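Local atomic coordinates of acidocalcisomal pyrophosphatase (Trypanosoma brucei brucei, PDB entry 5C5V), a protein that probably hydrolyses inorganic pyrophosphate to phosphate in a magnesium-dependent reaction. Residues 165-170 with 185-190; 196-201 with 256-261; 250-255 with 295-300. All blocks are in the same frame, centred on the assembly; numbering follows the deposited sequence.

Contact 1 of 3, residues 165-170 with 185-190; sequences KFEIAT and VPRFYK. With MG (magnesium ion), chain F; 2PN (imidodiphosphoric acid), chain C.
K165 and R187 run side by side toward the bound imidodiphosphate and meet it with different atoms. R187 reaches one phosphoryl group with both terminal nitrogens: NH1 donates to O1 of the ligand at 2.9 Å in a nearly straight bond (170°), and NH2 to O3 at 2.8 Å. The K165 ammonium lies beside the bridging nitrogen instead, NZ 3.0 Å from N1 of the ligand. These two cations line a pocket for a highly charged anion, whose negative charge would balance theirs.

E167 supplies the carboxylate of the group. Its OE2 coordinates a magnesium ion at 2.2 Å and uses its anti lone pair to accept a salt-bridging hydrogen bond from K165 NZ. The metal also takes O1 and O4 of the ligand and three waters, one of which hydrogen-bonds weakly to E167 OE1. Metal and lysine thus share one carboxylate oxygen, which should fix the rotation of the group.

Behind these charges, the chains hold one another in place. K165 CG, set by chi1 (-141°), lies over the rim of one guanidinium face of R187 and 3.6 Å from CE1 of Y189; the bend at chi2 (-73°) then swings CD and the ammonium on toward the ligand. The R187 chain stays extended, and D180 forms a salt bridge with its NH1.

K165 N donates to R187 O at 3.0 Å, while strand 177-182 lies between strands 166-168 and 185-186 in an antiparallel sheet. Beyond Y189, whose ring packs edge-to-face with W292, lies helix 285-295.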
loop_
_atom_site.group_PDB
_atom_site.type_symbol
_atom_site.label_atom_id
_atom_site.label_comp_id
_atom_site.label_asym_id
_atom_site.label_seq_id
_atom_site.Cartn_x
_atom_site.Cartn_y
_atom_site.Cartn_z
ATOM N N LYS A 165 -22.085 14.893 16.655
ATOM C CA LYS A 165 -21.029 14.991 17.653
ATOM C C LYS A 165 -21.257 14.037 18.834
ATOM O O LYS A 165 -21.694 14.444 19.908
ATOM C CB LYS A 165 -20.901 16.432 18.144
ATOM C CG LYS A 165 -19.468 16.896 18.374
ATOM C CD LYS A 165 -18.841 16.278 19.606
ATOM C CE LYS A 165 -17.417 16.778 19.835
ATOM N NZ LYS A 165 -16.763 16.134 21.029
ATOM N N PHE A 166 -20.961 12.762 18.613
ATOM C CA PHE A 166 -21.014 11.786 19.675
ATOM C C PHE A 166 -19.808 11.972 20.594
ATOM O O PHE A 166 -18.775 12.483 20.164
ATOM C CB PHE A 166 -21.053 10.379 19.106
ATOM C CG PHE A 166 -22.281 10.095 18.298
ATOM C CD1 PHE A 166 -22.207 9.952 16.920
ATOM C CD2 PHE A 166 -23.513 9.990 18.910
ATOM C CE1 PHE A 166 -23.338 9.690 16.178
ATOM C CE2 PHE A 166 -24.649 9.720 18.178
ATOM C CZ PHE A 166 -24.569 9.579 16.805
ATOM N N GLU A 167 -19.978 11.579 21.856
ATOM C CA GLU A 167 -19.007 11.755 22.927
ATOM C C GLU A 167 -19.201 10.641 23.953
ATOM O O GLU A 167 -20.327 10.220 24.216
ATOM C CB GLU A 167 -19.190 13.096 23.647
ATOM C CG GLU A 167 -18.585 14.311 22.977
ATOM C CD GLU A 167 -18.733 15.585 23.823
ATOM O OE1 GLU A 167 -19.269 15.500 24.959
ATOM O OE2 GLU A 167 -18.315 16.676 23.343
ATOM N N ILE A 168 -18.112 10.180 24.548
ATOM C CA ILE A 168 -18.210 9.372 25.747
ATOM C C ILE A 168 -18.885 10.212 26.827
ATOM O O ILE A 168 -18.453 11.334 27.081
ATOM C CB ILE A 168 -16.831 8.905 26.229
ATOM C CG1 ILE A 168 -16.201 7.970 25.187
ATOM C CG2 ILE A 168 -16.950 8.256 27.582
ATOM C CD1 ILE A 168 -14.813 7.492 25.551
ATOM N N ALA A 169 -19.975 9.710 27.403
ATOM C CA ALA A 169 -20.682 10.453 28.443
ATOM C C ALA A 169 -19.958 10.286 29.785
ATOM O O ALA A 169 -20.190 9.325 30.535
ATOM C CB ALA A 169 -22.128 10.001 28.548
ATOM N N THR A 170 -19.082 11.237 30.086
ATOM C CA THR A 170 -18.247 11.162 31.273
ATOM C C THR A 170 -19.079 11.279 32.541
ATOM O O THR A 170 -18.625 10.950 33.631
ATOM C CB THR A 170 -17.177 12.263 31.250
ATOM O OG1 THR A 170 -17.820 13.540 31.115
ATOM C CG2 THR A 170 -16.254 12.063 30.056
ATOM N N VAL A 185 -30.725 20.971 21.607
ATOM C CA VAL A 185 -30.896 19.890 20.631
ATOM C C VAL A 185 -29.629 19.038 20.488
ATOM O O VAL A 185 -28.530 19.495 20.814
ATOM C CB VAL A 185 -31.270 20.456 19.250
ATOM C CG1 VAL A 185 -32.576 21.214 19.342
ATOM C CG2 VAL A 185 -30.167 21.372 18.737
ATOM N N PRO A 186 -29.772 17.795 19.994
ATOM C CA PRO A 186 -28.584 16.980 19.701
ATOM C C PRO A 186 -27.617 17.721 18.760
ATOM O O PRO A 186 -28.053 18.270 17.754
ATOM C CB PRO A 186 -29.171 15.729 19.042
ATOM C CG PRO A 186 -30.549 15.629 19.618
ATOM C CD PRO A 186 -31.022 17.047 19.769
ATOM N N ARG A 187 -26.331 17.752 19.106
ATOM C CA ARG A 187 -25.362 18.605 18.421
ATOM C C ARG A 187 -24.802 18.022 17.117
ATOM O O ARG A 187 -24.318 16.889 17.075
ATOM C CB ARG A 187 -24.216 18.929 19.382
ATOM C CG ARG A 187 -23.039 19.686 18.794
ATOM C CD ARG A 187 -21.919 19.793 19.828
ATOM N NE ARG A 187 -20.734 20.487 19.333
ATOM C CZ ARG A 187 -19.531 20.427 19.904
ATOM N NH1 ARG A 187 -19.329 19.677 20.986
ATOM N NH2 ARG A 187 -18.515 21.104 19.381
ATOM N N PHE A 188 -24.877 18.817 16.053
ATOM C CA PHE A 188 -24.182 18.516 14.803
ATOM C C PHE A 188 -23.203 19.637 14.530
ATOM O O PHE A 188 -23.515 20.794 14.793
ATOM C CB PHE A 188 -25.149 18.377 13.626
ATOM C CG PHE A 188 -26.106 17.223 13.748
ATOM C CD1 PHE A 188 -25.855 16.027 13.089
ATOM C CD2 PHE A 188 -27.256 17.332 14.518
ATOM C CE1 PHE A 188 -26.724 14.967 13.197
ATOM C CE2 PHE A 188 -28.134 16.276 14.620
ATOM C CZ PHE A 188 -27.867 15.093 13.960
ATOM N N TYR A 189 -22.021 19.307 14.023
ATOM C CA TYR A 189 -21.089 20.344 13.610
ATOM C C TYR A 189 -21.737 21.253 12.577
ATOM O O TYR A 189 -22.269 20.784 11.572
ATOM C CB TYR A 189 -19.830 19.749 13.009
ATOM C CG TYR A 189 -18.906 19.085 13.975
ATOM C CD1 TYR A 189 -18.623 19.660 15.206
ATOM C CD2 TYR A 189 -18.285 17.888 13.643
ATOM C CE1 TYR A 189 -17.759 19.051 16.076
ATOM C CE2 TYR A 189 -17.422 17.273 14.507
ATOM C CZ TYR A 189 -17.162 17.852 15.721
ATOM O OH TYR A 189 -16.286 17.240 16.583
ATOM N N LYS A 190 -21.682 22.553 12.816
ATOM C CA LYS A 190 -22.217 23.498 11.857
ATOM C C LYS A 190 -21.177 23.805 10.781
ATOM O O LYS A 190 -21.519 23.998 9.611
ATOM C CB LYS A 190 -22.655 24.772 12.566
ATOM C CG LYS A 190 -23.395 25.740 11.699
ATOM C CD LYS A 190 -23.916 26.887 12.549
ATOM C CE LYS A 190 -24.420 28.039 11.699
ATOM N NZ LYS A 190 -24.699 29.220 12.570
HETATM MG MG MG F . -17.176 18.419 24.111
HETATM P P1 2PN C . -15.570 19.920 21.611
HETATM O O1 2PN C . -16.866 19.728 22.441
HETATM O O2 2PN C . -14.639 20.895 22.381
HETATM O O3 2PN C . -15.947 20.418 20.188
HETATM N N1 2PN C . -14.849 18.467 21.409
HETATM P P2 2PN C . -14.104 17.621 22.598
HETATM O O4 2PN C . -15.066 17.426 23.826
HETATM O O5 2PN C . -12.906 18.439 23.040
HETATM O O6 2PN C . -13.684 16.312 22.093
HETATM O O HOH W 1 -17.506 17.403 26.058
HETATM O O HOH W 2 -16.495 20.078 25.225
HETATM O O HOH W 3 -18.821 19.549 24.554
#

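Contact 2 of 3, residues 196-201 with 256-261; sequences WNYGAF and DWKVVC. With MG (magnesium ion), chain E; MG (magnesium ion), chain D; 2PN (imidodiphosphoric acid), chain C.
The Y198 ring and the K258 chain cross at a slant, with the lysine methylenes reaching the ring edge near its plane. K258 CE comes to 3.5 Å from Y198 OH, and CD also lies near CE1. With CG of Y198 anti to its backbone N (chi1 -178°), the phenol reaches the ligand, and its hydroxyl donates to O6 of imidodiphosphate at 2.6 Å, an oxygen that lies in the plane of the ring. K258 follows a different course: bends at chi2 and chi4 (-69°) turn its ammonium back toward D256. NZ donates to the carbonyl O of D256 at 3.1 Å from above the carbonyl plane, adds a weak salt-bridging bond to D256 OD2, and is also bound to D224 and a metal-bound water.

The two segments lie on strands 197-200 and 254-263, which both pair with strand 224-227, the first antiparallel and the second parallel. They are therefore next-but-one neighbours in the curled mixed sheet that forms the barrel core of soluble pyrophosphatases, and it is their side chains that bridge the intervening strand.

At the other end of the contact F201 and V259 cross at about a right angle. The branch point of the valine faces the ring edge in plane, CB lying 3.7 Å from F201 CE2, and A225 of the middle strand packs against the same phenylalanine.

D256 spreads its carboxylate between two magnesium ions. OD1 binds the ion of chain E at 2.0 Å, where D219 and D224 complete the protein ligands, and OD2 binds the ion of chain D at 2.0 Å, together with D251. Ligand O5 bridges both metals.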
loop_
_atom_site.group_PDB
_atom_site.type_symbol
_atom_site.label_atom_id
_atom_site.label_comp_id
_atom_site.label_asym_id
_atom_site.label_seq_id
_atom_site.Cartn_x
_atom_site.Cartn_y
_atom_site.Cartn_z
ATOM N N TRP A 196 -11.773 13.243 9.358
ATOM C CA TRP A 196 -10.991 12.106 9.817
ATOM C C TRP A 196 -11.770 11.443 10.945
ATOM O O TRP A 196 -12.673 12.057 11.515
ATOM C CB TRP A 196 -9.611 12.545 10.301
ATOM C CG TRP A 196 -8.925 13.430 9.314
ATOM C CD1 TRP A 196 -8.086 13.044 8.326
ATOM C CD2 TRP A 196 -9.057 14.854 9.204
ATOM N NE1 TRP A 196 -7.678 14.136 7.596
ATOM C CE2 TRP A 196 -8.258 15.262 8.120
ATOM C CE3 TRP A 196 -9.765 15.821 9.920
ATOM C CZ2 TRP A 196 -8.146 16.597 7.735
ATOM C CZ3 TRP A 196 -9.658 17.148 9.538
ATOM C CH2 TRP A 196 -8.854 17.526 8.455
ATOM N N ASN A 197 -11.436 10.196 11.258
ATOM C CA ASN A 197 -12.033 9.540 12.403
ATOM C C ASN A 197 -11.619 10.288 13.648
ATOM O O ASN A 197 -10.425 10.456 13.900
ATOM C CB ASN A 197 -11.599 8.081 12.505
ATOM C CG ASN A 197 -12.062 7.255 11.337
ATOM O OD1 ASN A 197 -13.251 7.209 11.033
ATOM N ND2 ASN A 197 -11.127 6.583 10.681
ATOM N N TYR A 198 -12.610 10.721 14.419
ATOM C CA TYR A 198 -12.373 11.496 15.614
ATOM C C TYR A 198 -12.889 10.748 16.846
ATOM O O TYR A 198 -13.927 10.094 16.791
ATOM C CB TYR A 198 -13.051 12.857 15.492
ATOM C CG TYR A 198 -12.815 13.764 16.669
ATOM C CD1 TYR A 198 -11.641 14.502 16.783
ATOM C CD2 TYR A 198 -13.760 13.876 17.678
ATOM C CE1 TYR A 198 -11.426 15.335 17.868
ATOM C CE2 TYR A 198 -13.550 14.705 18.767
ATOM C CZ TYR A 198 -12.389 15.428 18.852
ATOM O OH TYR A 198 -12.182 16.252 19.923
ATOM N N GLY A 199 -12.162 10.839 17.952
ATOM C CA GLY A 199 -12.571 10.157 19.165
ATOM C C GLY A 199 -11.667 10.444 20.342
ATOM O O GLY A 199 -11.215 11.564 20.537
ATOM N N ALA A 200 -11.391 9.416 21.135
ATOM C CA ALA A 200 -10.652 9.618 22.367
ATOM C C ALA A 200 -9.838 8.391 22.756
ATOM O O ALA A 200 -10.063 7.287 22.244
ATOM C CB ALA A 200 -11.613 9.986 23.487
ATOM N N PHE A 201 -8.870 8.606 23.639
ATOM C CA PHE A 201 -8.108 7.517 24.215
ATOM C C PHE A 201 -8.716 7.145 25.560
ATOM O O PHE A 201 -8.889 8.012 26.423
ATOM C CB PHE A 201 -6.626 7.901 24.388
ATOM C CG PHE A 201 -5.866 8.022 23.087
ATOM C CD1 PHE A 201 -5.604 6.901 22.311
ATOM C CD2 PHE A 201 -5.418 9.251 22.640
ATOM C CE1 PHE A 201 -4.905 7.005 21.118
ATOM C CE2 PHE A 201 -4.714 9.360 21.439
ATOM C CZ PHE A 201 -4.458 8.229 20.685
ATOM N N ASP A 256 -6.511 21.170 25.431
ATOM C CA ASP A 256 -7.336 20.269 24.648
ATOM C C ASP A 256 -6.511 19.646 23.535
ATOM O O ASP A 256 -6.843 19.773 22.353
ATOM C CB ASP A 256 -8.541 21.026 24.100
ATOM C CG ASP A 256 -9.708 20.130 23.812
ATOM O OD1 ASP A 256 -9.711 18.972 24.298
ATOM O OD2 ASP A 256 -10.640 20.588 23.109
ATOM N N TRP A 257 -5.424 18.983 23.938
ATOM C CA TRP A 257 -4.520 18.298 23.025
ATOM C C TRP A 257 -5.275 17.519 21.983
ATOM O O TRP A 257 -6.273 16.872 22.288
ATOM C CB TRP A 257 -3.602 17.321 23.765
ATOM C CG TRP A 257 -2.721 17.908 24.807
ATOM C CD1 TRP A 257 -2.872 17.799 26.158
ATOM C CD2 TRP A 257 -1.526 18.672 24.597
ATOM N NE1 TRP A 257 -1.849 18.454 26.806
ATOM C CE2 TRP A 257 -1.007 18.996 25.872
ATOM C CE3 TRP A 257 -0.843 19.114 23.459
ATOM C CZ2 TRP A 257 0.158 19.736 26.041
ATOM C CZ3 TRP A 257 0.314 19.852 23.625
ATOM C CH2 TRP A 257 0.804 20.155 24.908
ATOM N N LYS A 258 -4.780 17.570 20.752
ATOM C CA LYS A 258 -5.336 16.773 19.665
ATOM C C LYS A 258 -4.253 15.866 19.121
ATOM O O LYS A 258 -3.362 16.316 18.396
ATOM C CB LYS A 258 -5.900 17.675 18.566
ATOM C CG LYS A 258 -7.100 18.513 18.997
ATOM C CD LYS A 258 -8.367 17.680 19.068
ATOM C CE LYS A 258 -9.554 18.527 19.489
ATOM N NZ LYS A 258 -9.439 18.969 20.902
ATOM N N VAL A 259 -4.313 14.594 19.495
ATOM C CA VAL A 259 -3.294 13.647 19.073
ATOM C C VAL A 259 -3.558 13.185 17.645
ATOM O O VAL A 259 -4.679 12.804 17.301
ATOM C CB VAL A 259 -3.217 12.422 20.014
ATOM C CG1 VAL A 259 -2.223 11.393 19.475
ATOM C CG2 VAL A 259 -2.825 12.848 21.421
ATOM N N VAL A 260 -2.516 13.235 16.819
ATOM C CA VAL A 260 -2.588 12.733 15.457
ATOM C C VAL A 260 -2.113 11.298 15.477
ATOM O O VAL A 260 -1.019 11.008 15.969
ATOM C CB VAL A 260 -1.711 13.557 14.466
ATOM C CG1 VAL A 260 -1.779 12.944 13.060
ATOM C CG2 VAL A 260 -2.150 15.018 14.424
ATOM N N CYS A 261 -2.930 10.394 14.951
ATOM C CA CYS A 261 -2.565 8.982 14.969
ATOM C C CYS A 261 -3.045 8.310 13.707
ATOM O O CYS A 261 -3.834 8.884 12.948
ATOM C CB CYS A 261 -3.155 8.283 16.203
ATOM S SG CYS A 261 -4.969 8.261 16.212
HETATM MG MG MG E . -11.343 17.760 24.240
HETATM MG MG MG D . -12.592 20.694 22.721
HETATM P P1 2PN C . -15.570 19.920 21.611
HETATM O O1 2PN C . -16.866 19.728 22.441
HETATM O O2 2PN C . -14.639 20.895 22.381
HETATM O O3 2PN C . -15.947 20.418 20.188
HETATM N N1 2PN C . -14.849 18.467 21.409
HETATM P P2 2PN C . -14.104 17.621 22.598
HETATM O O4 2PN C . -15.066 17.426 23.826
HETATM O O5 2PN C . -12.906 18.439 23.040
HETATM O O6 2PN C . -13.684 16.312 22.093
HETATM O O HOH W 4 -12.348 20.249 20.701
HETATM O O HOH W 5 -13.067 21.013 24.878
HETATM O O HOH W 6 -10.170 16.432 25.569
HETATM O O HOH W 7 -12.799 16.636 24.818
#

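Contact 3 of 3, residues 250-255 with 295-300; sequences IDEGKM and VYKICQ. With MG (magnesium ion), chain D; 2PN (imidodiphosphoric acid), chain C.
The type I' β turn from D251 to K254, which joins strands 238-251 and 254-263 as a hairpin, presents D251 and E252 to K297 at the edge of the imidodiphosphate pocket. The three form a salt-bridge network on the ammonium of K297. Its chain, extended beyond CG, crosses both acidic side chains at about a right angle. NZ gives its short bond to D251 OD2 at 2.7 Å, on the syn lone pair of that oxygen. Weaker bonds follow to D251 OD1 and, at 3.3 Å, to E252 OE2 on the exposed side of the contact. The same nitrogen also donates to O2 of the ligand at 2.8 Å, so the lysine ties the carboxylates to the anion.

D251 OD2 also binds the magnesium ion of chain D at 2.3 Å. The ion shares ligand O2 with K297, and a proton donor and a metal on one carboxylate oxygen would be expected to polarise it and hold the group in a single rotation.

Y296 approaches from beside the lysine. Its CG sits between the backbone N and the carbonyl carbon (chi1 74°), a crowded position that brings one ring face under K297 CG, which stands over the ring centre. The hydroxyl donates to ligand O3 at 2.6 Å. Y296 OH also accepts, at 2.7 Å, a bond from the O of water 4, itself a ligand of the magnesium ion.

W292 of helix 285-295 stacks on the Y296 ring; the loop after this helix meets the hairpin directly, beside the ligand, while I250 pairs its backbone with H306 of strand 306-307.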
loop_
_atom_site.group_PDB
_atom_site.type_symbol
_atom_site.label_atom_id
_atom_site.label_comp_id
_atom_site.label_asym_id
_atom_site.label_seq_id
_atom_site.Cartn_x
_atom_site.Cartn_y
_atom_site.Cartn_z
ATOM N N ILE A 250 -5.780 24.903 22.546
ATOM C CA ILE A 250 -6.408 25.479 23.737
ATOM C C ILE A 250 -7.840 25.875 23.366
ATOM O O ILE A 250 -8.050 26.792 22.582
ATOM C CB ILE A 250 -5.658 26.733 24.265
ATOM C CG1 ILE A 250 -4.144 26.528 24.263
ATOM C CG2 ILE A 250 -6.159 27.137 25.652
ATOM C CD1 ILE A 250 -3.720 25.349 25.026
ATOM N N ASP A 251 -8.821 25.196 23.941
ATOM C CA ASP A 251 -10.219 25.338 23.551
ATOM C C ASP A 251 -11.039 25.993 24.670
ATOM O O ASP A 251 -11.210 25.396 25.740
ATOM C CB ASP A 251 -10.780 23.948 23.192
ATOM C CG ASP A 251 -12.191 24.001 22.639
ATOM O OD1 ASP A 251 -12.724 25.121 22.486
ATOM O OD2 ASP A 251 -12.769 22.925 22.364
ATOM N N GLU A 252 -11.534 27.211 24.444
ATOM C CA GLU A 252 -12.315 27.913 25.475
ATOM C C GLU A 252 -11.563 27.992 26.811
ATOM O O GLU A 252 -12.144 27.793 27.875
ATOM C CB GLU A 252 -13.675 27.222 25.684
ATOM C CG GLU A 252 -14.609 27.262 24.459
ATOM C CD GLU A 252 -15.607 26.086 24.409
ATOM O OE1 GLU A 252 -15.467 25.115 25.188
ATOM O OE2 GLU A 252 -16.548 26.127 23.585
ATOM N N GLY A 253 -10.262 28.235 26.756
ATOM C CA GLY A 253 -9.483 28.391 27.968
ATOM C C GLY A 253 -9.020 27.089 28.623
ATOM O O GLY A 253 -8.435 27.132 29.699
ATOM N N LYS A 254 -9.262 25.942 27.990
ATOM C CA LYS A 254 -8.836 24.662 28.566
ATOM C C LYS A 254 -7.838 23.955 27.643
ATOM O O LYS A 254 -7.956 24.042 26.424
ATOM C CB LYS A 254 -10.026 23.718 28.786
ATOM C CG LYS A 254 -11.329 24.334 29.250
ATOM C CD LYS A 254 -11.289 24.937 30.618
ATOM C CE LYS A 254 -12.670 25.503 30.935
ATOM N NZ LYS A 254 -13.742 24.478 30.732
ATOM N N MET A 255 -6.873 23.239 28.217
ATOM C CA MET A 255 -5.943 22.434 27.421
ATOM C C MET A 255 -6.717 21.314 26.729
ATOM O O MET A 255 -7.510 20.607 27.344
ATOM C CB MET A 255 -4.820 21.851 28.277
ATOM C CG MET A 255 -3.586 21.434 27.487
ATOM S SD MET A 255 -2.654 22.857 26.849
ATOM C CE MET A 255 -2.467 22.392 25.125
ATOM N N VAL A 295 -11.082 27.029 13.596
ATOM C CA VAL A 295 -12.226 27.871 13.258
ATOM C C VAL A 295 -13.610 27.255 13.469
ATOM O O VAL A 295 -14.609 27.974 13.365
ATOM C CB VAL A 295 -12.174 28.310 11.764
ATOM C CG1 VAL A 295 -10.833 28.924 11.428
ATOM C CG2 VAL A 295 -12.472 27.130 10.833
ATOM N N TYR A 296 -13.694 25.956 13.766
ATOM C CA TYR A 296 -14.988 25.274 13.629
ATOM C C TYR A 296 -16.097 25.803 14.536
ATOM O O TYR A 296 -17.259 25.704 14.184
ATOM C CB TYR A 296 -14.828 23.755 13.824
ATOM C CG TYR A 296 -14.607 23.235 15.241
ATOM C CD1 TYR A 296 -15.522 22.366 15.827
ATOM C CD2 TYR A 296 -13.463 23.565 15.964
ATOM C CE1 TYR A 296 -15.319 21.847 17.121
ATOM C CE2 TYR A 296 -13.256 23.071 17.264
ATOM C CZ TYR A 296 -14.184 22.204 17.826
ATOM O OH TYR A 296 -13.978 21.713 19.082
ATOM N N LYS A 297 -15.754 26.402 15.669
ATOM C CA LYS A 297 -16.795 26.887 16.574
ATOM C C LYS A 297 -17.213 28.334 16.308
ATOM O O LYS A 297 -18.194 28.809 16.876
ATOM C CB LYS A 297 -16.344 26.743 18.037
ATOM C CG LYS A 297 -16.325 25.290 18.540
ATOM C CD LYS A 297 -15.835 25.198 19.989
ATOM C CE LYS A 297 -15.712 23.740 20.454
ATOM N NZ LYS A 297 -15.300 23.596 21.891
ATOM N N ILE A 298 -16.478 29.027 15.445
ATOM C CA ILE A 298 -16.749 30.436 15.179
ATOM C C ILE A 298 -18.142 30.629 14.591
ATOM O O ILE A 298 -18.867 31.542 14.984
ATOM C CB ILE A 298 -15.698 31.050 14.234
ATOM C CG1 ILE A 298 -14.343 31.124 14.937
ATOM C CG2 ILE A 298 -16.129 32.439 13.799
ATOM C CD1 ILE A 298 -13.217 31.637 14.063
ATOM N N CYS A 299 -18.522 29.757 13.662
ATOM C CA CYS A 299 -19.854 29.818 13.063
ATOM C C CYS A 299 -20.946 29.484 14.079
ATOM O O CYS A 299 -22.133 29.653 13.794
ATOM C CB CYS A 299 -19.946 28.853 11.871
ATOM S SG CYS A 299 -19.926 27.078 12.322
ATOM N N GLN A 300 -20.541 29.046 15.271
ATOM C CA GLN A 300 -21.483 28.677 16.334
ATOM C C GLN A 300 -21.549 29.723 17.433
ATOM O O GLN A 300 -22.273 29.559 18.403
ATOM C CB GLN A 300 -21.097 27.335 16.964
ATOM C CG GLN A 300 -21.220 26.123 16.062
ATOM C CD GLN A 300 -22.605 25.492 16.106
ATOM O OE1 GLN A 300 -23.630 26.186 16.076
ATOM N NE2 GLN A 300 -22.642 24.166 16.180
HETATM MG MG MG D . -12.592 20.694 22.721
HETATM P P1 2PN C . -15.570 19.920 21.611
HETATM O O1 2PN C . -16.866 19.728 22.441
HETATM O O2 2PN C . -14.639 20.895 22.381
HETATM O O3 2PN C . -15.947 20.418 20.188
HETATM N N1 2PN C . -14.849 18.467 21.409
HETATM P P2 2PN C . -14.104 17.621 22.598
HETATM O O4 2PN C . -15.066 17.426 23.826
HETATM O O5 2PN C . -12.906 18.439 23.040
HETATM O O6 2PN C . -13.684 16.312 22.093
HETATM O O HOH W 4 -12.348 20.249 20.701
HETATM O O HOH W 5 -13.067 21.013 24.878
#

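Overall arrangement
The three contacts surround one imidodiphosphate, each pair of centres about 15 Å apart and all on one side of the chain's centre. Contact 1 closes along the chain before the others open, and strand 197-200 follows its strand 185-186; contacts 2 and 3 then interleave and share strand 254-263, which neighbours 238-251 in the large mixed sheet. Contact 1 belongs to a separate three-stranded sheet and meets contact 3 through K190 and C299. Contacts 2 and 3 jointly hold one magnesium ion, while E167 holds another. Together they supply eight of the eleven pocket residues, so distant stretches of sequence converge to build one metal-rich site, as expected for a pyrophosphatase.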